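Local coordinates for succinoglycan biosynthesis protein (Bacillus cereus ATCC 14579, PDB 2QGM), which is probably an enzyme of the erythromycin esterase-like family, named for succinoglycan biosynthesis, though its substrate is not established, at residues A[41-46]-A[377-382]. Residues are numbered along the deposited sequence; the frame is centred on the assembly and turned at random.
Sequences IVKSIQ and TLGKVP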
loop_
_atom_site.group_PDB
_atom_site.type_symbol
_atom_site.label_atom_id
_atom_site.label_comp_id
_atom_site.label_asym_id
_atom_site.label_seq_id
_atom_site.Cartn_x
_atom_site.Cartn_y
_atom_site.Cartn_z
ATOM N N ILE A 41 -31.566 6.340 3.696
ATOM C CA ILE A 41 -30.140 6.546 3.480
ATOM C C ILE A 41 -29.597 5.550 2.459
ATOM O O ILE A 41 -28.717 5.890 1.670
ATOM C CB ILE A 41 -29.332 6.441 4.803
ATOM C CG1 ILE A 41 -29.510 5.055 5.422
ATOM C CG2 ILE A 41 -29.775 7.537 5.772
ATOM C CD1 ILE A 41 -28.778 4.887 6.742
ATOM N N VAL A 42 -30.124 4.329 2.467
ATOM C CA VAL A 42 -29.675 3.328 1.508
ATOM C C VAL A 42 -30.110 3.766 0.113
ATOM O O VAL A 42 -29.437 3.479 -0.876
ATOM C CB VAL A 42 -30.273 1.925 1.807
ATOM C CG1 VAL A 42 -30.013 0.984 0.639
ATOM C CG2 VAL A 42 -29.650 1.348 3.075
ATOM N N LYS A 43 -31.232 4.474 0.044
ATOM C CA LYS A 43 -31.751 4.946 -1.229
ATOM C C LYS A 43 -30.886 6.083 -1.776
ATOM O O LYS A 43 -30.669 6.186 -2.981
ATOM C CB LYS A 43 -33.198 5.428 -1.062
ATOM C CG LYS A 43 -34.012 5.376 -2.339
ATOM C CD LYS A 43 -34.174 3.937 -2.820
ATOM C CE LYS A 43 -34.682 3.866 -4.258
ATOM N NZ LYS A 43 -36.025 4.493 -4.447
ATOM N N SER A 44 -30.389 6.925 -0.876
ATOM C CA SER A 44 -29.561 8.067 -1.243
ATOM C C SER A 44 -28.199 7.617 -1.776
ATOM O O SER A 44 -27.678 8.190 -2.733
ATOM C CB SER A 44 -29.374 8.983 -0.023
ATOM O OG SER A 44 -28.761 10.214 -0.374
ATOM N N ILE A 45 -27.634 6.586 -1.158
ATOM C CA ILE A 45 -26.337 6.063 -1.578
ATOM C C ILE A 45 -26.494 5.365 -2.924
ATOM O O ILE A 45 -25.710 5.576 -3.845
ATOM C CB ILE A 45 -25.787 5.048 -0.553
ATOM C CG1 ILE A 45 -25.726 5.691 0.837
ATOM C CG2 ILE A 45 -24.399 4.573 -0.984
ATOM C CD1 ILE A 45 -25.427 4.714 1.969
ATOM N N GLN A 46 -27.516 4.524 -3.024
ATOM C CA GLN A 46 -27.806 3.791 -4.255
ATOM C C GLN A 46 -27.918 4.735 -5.454
ATOM O O GLN A 46 -27.374 4.468 -6.527
ATOM C CB GLN A 46 -29.121 3.032 -4.090
ATOM C CG GLN A 46 -29.639 2.341 -5.341
ATOM C CD GLN A 46 -31.104 1.956 -5.194
ATOM O OE1 GLN A 46 -31.554 1.630 -4.098
ATOM N NE2 GLN A 46 -31.849 1.985 -6.292
ATOM N N THR A 377 -24.417 -1.165 6.025
ATOM C CA THR A 377 -25.341 -0.270 5.336
ATOM C C THR A 377 -25.034 -0.346 3.841
ATOM O O THR A 377 -25.936 -0.343 3.006
ATOM C CB THR A 377 -25.187 1.196 5.814
ATOM O OG1 THR A 377 -25.525 1.290 7.205
ATOM C CG2 THR A 377 -26.104 2.112 5.018
ATOM N N LEU A 378 -23.750 -0.428 3.507
ATOM C CA LEU A 378 -23.337 -0.516 2.111
ATOM C C LEU A 378 -23.842 -1.820 1.498
ATOM O O LEU A 378 -24.145 -1.882 0.303
ATOM C CB LEU A 378 -21.809 -0.450 2.002
ATOM C CG LEU A 378 -21.142 0.907 2.262
ATOM C CD1 LEU A 378 -19.618 0.731 2.289
ATOM C CD2 LEU A 378 -21.547 1.896 1.176
ATOM N N GLY A 379 -23.933 -2.858 2.329
ATOM C CA GLY A 379 -24.400 -4.151 1.862
ATOM C C GLY A 379 -25.872 -4.137 1.496
ATOM O O GLY A 379 -26.336 -4.986 0.735
ATOM N N LYS A 380 -26.598 -3.163 2.038
ATOM C CA LYS A 380 -28.033 -3.010 1.790
ATOM C C LYS A 380 -28.302 -2.442 0.399
ATOM O O LYS A 380 -29.341 -2.720 -0.204
ATOM C CB LYS A 380 -28.654 -2.083 2.840
ATOM C CG LYS A 380 -28.617 -2.635 4.260
ATOM C CD LYS A 380 -29.523 -3.845 4.432
ATOM C CE LYS A 380 -29.510 -4.331 5.876
ATOM N NZ LYS A 380 -30.338 -5.550 6.090
ATOM N N VAL A 381 -27.366 -1.639 -0.097
ATOM C CA VAL A 381 -27.490 -1.035 -1.414
ATOM C C VAL A 381 -27.670 -2.138 -2.446
ATOM O O VAL A 381 -26.917 -3.115 -2.453
ATOM C CB VAL A 381 -26.237 -0.228 -1.750
ATOM C CG1 VAL A 381 -26.346 0.338 -3.152
ATOM C CG2 VAL A 381 -26.069 0.884 -0.723
ATOM N N PRO A 382 -28.667 -1.994 -3.337
ATOM C CA PRO A 382 -28.919 -3.013 -4.358
ATOM C C PRO A 382 -27.906 -3.186 -5.484
ATOM O O PRO A 382 -28.282 -3.427 -6.624
ATOM C CB PRO A 382 -30.321 -2.656 -4.862
ATOM C CG PRO A 382 -30.351 -1.183 -4.750
ATOM C CD PRO A 382 -29.700 -0.941 -3.388
#
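V42 of helix 37-48 packs against helix 374-380 and the residues that follow it, in an apolar contact of two helical segments at the edge of the main sheet, where the short outermost strand 50-51 follows the N-terminal helix and 385-389, beside it in the sheet, follows the other. The two methyls of V42 divide the work. CG2 reaches K380 CB at 3.6 Å, touching the root of the lysine before its chain leads away, and also approaches T377 CG2. CG1, set opposite the valine's own backbone N (chi1 169°), lies 3.8 Å from V381 N and meets backbone there. One turn on, the side chains of I45 and T377 cross at about a right angle, with I45 CD1 4.1 Å from T377 CG2; the threonine thus offers its methyl, while OG1 makes a weak hydrogen bond to S373 O, just ahead of the helix. V381 splits its branches likewise: CG2 meets I45 CG2 at 4.1 Å, and CG1 rests 3.9 Å from Q46 CA. At the more open end the Q46 chain, extended beyond CG, crosses the P382 ring at about a right angle. Its amide oxygen OE1 comes within 3.1 Å of P382 CG and 3.2 Å of P382 CD, a close polar-to-CH approach. Deeper in, I45 also touches A397 and W400 of helix 395-402 and L388, while L378 and V381 reach F386, joining the pair of segments to the sheet. R437 NH2, from strand 432-439, donates a hydrogen bond to V381 O. With no hydrogen bond or salt bridge between the two segments, the direct contact between them rests mainly on van der Waals packing of methyl and methylene groups, graded from buried I45 and T377 to exposed K380 and P382.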